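Local coordinates for PTS-dependent dihydroxyacetone kinase operon regulatory protein (Escherichia coli, PDB 4LRZ), which activates transcription of the dhaKLM operon from a sigma-70 promoter and represses its own expression, this chain probably being its sensor part, at residues D213-F227 with T294-V306. Numbering follows the deposited sequence.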
# COMPACT_ATOMS: atom_id res chain seq x y z
N ASP F 213 32.76 -13.62 -6.41
CA ASP F 213 33.60 -14.82 -6.55
C ASP F 213 33.09 -16.03 -5.82
O ASP F 213 33.18 -17.13 -6.33
CB ASP F 213 35.04 -14.55 -6.13
CG ASP F 213 35.87 -13.89 -7.22
OD1 ASP F 213 35.46 -13.92 -8.41
OD2 ASP F 213 36.93 -13.33 -6.88
N ASP F 214 32.56 -15.84 -4.63
CA ASP F 214 32.13 -16.98 -3.85
C ASP F 214 30.91 -17.61 -4.48
O ASP F 214 30.11 -16.92 -5.10
CB ASP F 214 31.80 -16.54 -2.42
CG ASP F 214 33.03 -16.06 -1.65
OD1 ASP F 214 34.08 -16.75 -1.73
OD2 ASP F 214 32.94 -14.99 -1.00
N GLY F 215 30.79 -18.92 -4.33
CA GLY F 215 29.53 -19.61 -4.57
C GLY F 215 28.58 -19.29 -3.44
O GLY F 215 29.02 -19.11 -2.30
N VAL F 216 27.30 -19.19 -3.72
CA VAL F 216 26.32 -19.00 -2.66
C VAL F 216 25.00 -19.74 -2.82
O VAL F 216 24.45 -19.84 -3.93
CB VAL F 216 26.14 -17.49 -2.16
CG1 VAL F 216 26.84 -16.50 -3.04
CG2 VAL F 216 24.66 -17.12 -1.88
N ILE F 217 24.54 -20.27 -1.70
CA ILE F 217 23.28 -20.96 -1.61
C ILE F 217 22.61 -20.37 -0.39
O ILE F 217 23.26 -20.16 0.64
CB ILE F 217 23.52 -22.47 -1.38
CG1 ILE F 217 23.99 -23.10 -2.67
CG2 ILE F 217 22.25 -23.19 -1.03
CD1 ILE F 217 25.19 -23.99 -2.48
N SER F 218 21.33 -20.08 -0.48
CA SER F 218 20.63 -19.52 0.65
C SER F 218 19.25 -20.07 0.79
O SER F 218 18.50 -20.19 -0.19
CB SER F 218 20.56 -18.01 0.53
OG SER F 218 19.88 -17.45 1.64
N TRP F 219 18.89 -20.39 2.03
CA TRP F 219 17.57 -20.92 2.27
C TRP F 219 16.78 -20.27 3.42
O TRP F 219 17.33 -19.54 4.27
CB TRP F 219 17.59 -22.46 2.37
CG TRP F 219 18.34 -22.99 3.53
CD1 TRP F 219 17.83 -23.31 4.75
CD2 TRP F 219 19.75 -23.28 3.60
NE1 TRP F 219 18.82 -23.78 5.58
CE2 TRP F 219 20.00 -23.77 4.90
CE3 TRP F 219 20.81 -23.18 2.69
CZ2 TRP F 219 21.28 -24.17 5.32
CZ3 TRP F 219 22.08 -23.57 3.10
CH2 TRP F 219 22.30 -24.06 4.41
N ASP F 220 15.49 -20.58 3.40
CA ASP F 220 14.39 -20.10 4.25
C ASP F 220 14.41 -20.68 5.64
O ASP F 220 15.07 -21.69 5.84
CB ASP F 220 13.09 -20.65 3.64
CG ASP F 220 12.23 -19.59 3.20
OD1 ASP F 220 11.17 -19.81 2.60
OD2 ASP F 220 12.63 -18.46 3.50
N GLU F 221 13.62 -20.11 6.57
CA GLU F 221 13.36 -20.75 7.89
C GLU F 221 12.44 -21.94 7.70
O GLU F 221 12.23 -22.73 8.62
CB GLU F 221 12.72 -19.81 8.92
CG GLU F 221 11.24 -19.47 8.66
CD GLU F 221 11.04 -18.37 7.59
OE1 GLU F 221 12.05 -17.85 7.04
OE2 GLU F 221 9.89 -18.01 7.29
N GLN F 222 11.86 -22.02 6.51
CA GLN F 222 11.01 -23.12 6.12
C GLN F 222 11.78 -24.19 5.37
O GLN F 222 11.17 -25.15 4.93
CB GLN F 222 9.88 -22.61 5.23
CG GLN F 222 8.90 -21.66 5.95
CD GLN F 222 7.96 -22.39 6.93
OE1 GLN F 222 6.85 -22.77 6.57
NE2 GLN F 222 8.42 -22.60 8.16
N GLY F 223 13.08 -24.04 5.19
CA GLY F 223 13.86 -25.03 4.42
C GLY F 223 13.97 -24.85 2.90
O GLY F 223 14.66 -25.62 2.23
N ASN F 224 13.31 -23.83 2.35
CA ASN F 224 13.24 -23.59 0.90
C ASN F 224 14.30 -22.65 0.34
O ASN F 224 14.54 -21.54 0.87
CB ASN F 224 11.87 -23.03 0.56
CG ASN F 224 10.81 -24.00 0.90
OD1 ASN F 224 11.02 -25.21 0.75
ND2 ASN F 224 9.68 -23.51 1.42
N LEU F 225 14.96 -23.12 -0.71
CA LEU F 225 16.12 -22.45 -1.28
C LEU F 225 15.65 -21.14 -1.90
O LEU F 225 14.64 -21.13 -2.64
CB LEU F 225 16.74 -23.37 -2.34
CG LEU F 225 17.90 -22.77 -3.12
CD1 LEU F 225 19.16 -23.25 -2.43
CD2 LEU F 225 17.91 -23.26 -4.49
N GLN F 226 16.31 -20.04 -1.55
CA GLN F 226 15.87 -18.73 -2.01
C GLN F 226 16.72 -18.23 -3.15
O GLN F 226 16.20 -17.56 -4.04
CB GLN F 226 15.80 -17.66 -0.89
CG GLN F 226 14.81 -18.01 0.21
CD GLN F 226 13.42 -18.25 -0.35
OE1 GLN F 226 12.95 -19.40 -0.39
NE2 GLN F 226 12.76 -17.17 -0.82
N PHE F 227 18.02 -18.51 -3.09
CA PHE F 227 18.92 -18.14 -4.17
C PHE F 227 20.15 -19.03 -4.21
O PHE F 227 20.57 -19.58 -3.18
CB PHE F 227 19.33 -16.65 -4.20
CG PHE F 227 19.77 -16.06 -2.86
CD1 PHE F 227 21.12 -16.09 -2.47
CD2 PHE F 227 18.86 -15.34 -2.07
CE1 PHE F 227 21.54 -15.49 -1.26
CE2 PHE F 227 19.23 -14.75 -0.86
CZ PHE F 227 20.58 -14.81 -0.45
N THR F 294 12.44 -12.36 13.22
CA THR F 294 11.28 -12.73 14.04
C THR F 294 10.69 -14.09 13.61
O THR F 294 10.40 -14.93 14.46
CB THR F 294 10.20 -11.60 14.10
OG1 THR F 294 9.57 -11.46 12.82
CG2 THR F 294 10.86 -10.25 14.46
N GLN F 295 10.60 -14.33 12.29
CA GLN F 295 9.94 -15.57 11.81
C GLN F 295 10.74 -16.89 11.82
O GLN F 295 10.20 -17.94 11.44
CB GLN F 295 9.24 -15.38 10.44
CG GLN F 295 10.08 -14.68 9.42
CD GLN F 295 9.85 -13.18 9.45
OE1 GLN F 295 10.75 -12.40 9.78
NE2 GLN F 295 8.62 -12.77 9.14
N GLY F 296 11.99 -16.84 12.26
CA GLY F 296 12.86 -18.01 12.23
C GLY F 296 14.26 -17.67 11.74
O GLY F 296 14.60 -16.50 11.47
N THR F 297 15.09 -18.69 11.62
CA THR F 297 16.45 -18.47 11.17
C THR F 297 16.55 -18.90 9.72
O THR F 297 16.02 -19.94 9.35
CB THR F 297 17.48 -19.22 12.05
OG1 THR F 297 17.18 -18.97 13.43
CG2 THR F 297 18.92 -18.77 11.75
N SER F 298 17.19 -18.07 8.91
CA SER F 298 17.54 -18.35 7.54
C SER F 298 19.06 -18.48 7.49
O SER F 298 19.76 -18.04 8.43
CB SER F 298 17.11 -17.18 6.64
OG SER F 298 15.71 -17.16 6.46
N PHE F 299 19.57 -19.04 6.38
CA PHE F 299 20.99 -19.29 6.23
C PHE F 299 21.56 -18.85 4.91
O PHE F 299 20.89 -18.87 3.90
CB PHE F 299 21.29 -20.77 6.47
CG PHE F 299 21.00 -21.21 7.88
CD1 PHE F 299 21.94 -21.02 8.89
CD2 PHE F 299 19.76 -21.80 8.20
CE1 PHE F 299 21.68 -21.43 10.20
CE2 PHE F 299 19.48 -22.21 9.53
CZ PHE F 299 20.44 -22.02 10.53
N ILE F 300 22.81 -18.40 4.95
CA ILE F 300 23.59 -18.27 3.74
C ILE F 300 24.81 -19.15 3.85
O ILE F 300 25.48 -19.15 4.88
CB ILE F 300 24.05 -16.86 3.46
CG1 ILE F 300 22.85 -15.96 3.21
CG2 ILE F 300 24.99 -16.86 2.22
CD1 ILE F 300 23.24 -14.52 2.97
N LEU F 301 25.09 -19.90 2.79
CA LEU F 301 26.28 -20.73 2.72
C LEU F 301 27.10 -20.29 1.55
O LEU F 301 26.62 -20.26 0.41
CB LEU F 301 25.90 -22.20 2.60
CG LEU F 301 27.01 -23.21 2.35
CD1 LEU F 301 27.88 -23.38 3.59
CD2 LEU F 301 26.42 -24.52 1.94
N LEU F 302 28.34 -19.91 1.84
CA LEU F 302 29.29 -19.53 0.82
C LEU F 302 30.36 -20.58 0.58
O LEU F 302 30.92 -21.16 1.51
CB LEU F 302 29.95 -18.20 1.15
CG LEU F 302 28.95 -17.06 1.24
CD1 LEU F 302 28.70 -16.73 2.68
CD2 LEU F 302 29.54 -15.88 0.59
N LEU F 303 30.62 -20.83 -0.69
CA LEU F 303 31.61 -21.79 -1.08
C LEU F 303 32.75 -20.98 -1.60
O LEU F 303 32.64 -20.31 -2.63
CB LEU F 303 31.08 -22.76 -2.13
CG LEU F 303 29.73 -23.41 -1.83
CD1 LEU F 303 29.18 -24.08 -3.08
CD2 LEU F 303 29.82 -24.39 -0.67
N HIS F 304 33.84 -21.02 -0.85
CA HIS F 304 35.02 -20.22 -1.14
C HIS F 304 35.86 -20.97 -2.17
O HIS F 304 36.04 -22.18 -2.06
CB HIS F 304 35.80 -19.94 0.16
CG HIS F 304 34.99 -19.28 1.24
ND1 HIS F 304 34.61 -17.95 1.19
CD2 HIS F 304 34.50 -19.76 2.40
CE1 HIS F 304 33.92 -17.64 2.28
NE2 HIS F 304 33.83 -18.72 3.03
N PRO F 305 36.32 -20.26 -3.20
CA PRO F 305 37.16 -20.94 -4.20
C PRO F 305 38.58 -21.16 -3.64
O PRO F 305 39.10 -20.26 -2.96
CB PRO F 305 37.15 -19.97 -5.39
CG PRO F 305 36.82 -18.61 -4.78
CD PRO F 305 36.04 -18.85 -3.54
N VAL F 306 39.17 -22.33 -3.88
CA VAL F 306 40.50 -22.66 -3.30
C VAL F 306 41.71 -22.19 -4.15
O VAL F 306 41.79 -22.42 -5.37
CB VAL F 306 40.66 -24.20 -2.91
CG1 VAL F 306 41.71 -24.40 -1.79
CG2 VAL F 306 39.31 -24.83 -2.51
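Strand 215-219 runs antiparallel to strand 296-304, with Gly215, Ile217 and Trp219 forming hydrogen-bonded pairs with Leu303, Leu301 and Phe299. These are the first and last strands of the PAS fold, side by side in its five-stranded 2-1-5-4-3 sheet. Leu301 N gives Ile217 O a nearly linear bond of 2.8 Å. Ile217, Trp219, Phe299, Leu301 and Leu303 share one face. Helix 230-235 packs on Ile217 and Leu303, and helix 256-264 on Trp219 and Leu301. There Ile217 CD1 meets Leu303 CD1 at 4.0 Å. With CG between the backbone N and the carbonyl carbon (chi1 66°), the Trp219 ring lies against Phe299, whose CB sits over its six-membered ring in a CH-pi contact. The Phe299 ring leans obliquely, bringing CD2 within 3.4 Å of Trp219 NE1.

Beside the Gly215-Leu303 pair, His304 ND1 donates to Asp214 OD1 at 3.2 Å, from above the carboxylate plane. ND1 also bonds Asp213 OD2 of the second subunit weakly, and NE2 bonds Thr287 OG1. Asp214 OD2 accepts from Asp213 N of the second subunit. With an alanine at Asp214, His304 ND1 would probably lose this carboxylate, and Asp213 N of the second subunit its acceptor. Glu221 forms a salt bridge to Arg200 of the second subunit. Ser218 OG and Trp219 N both bond Phe299 O, at 2.9 and 3.1 Å, from opposite faces of its carbonyl plane.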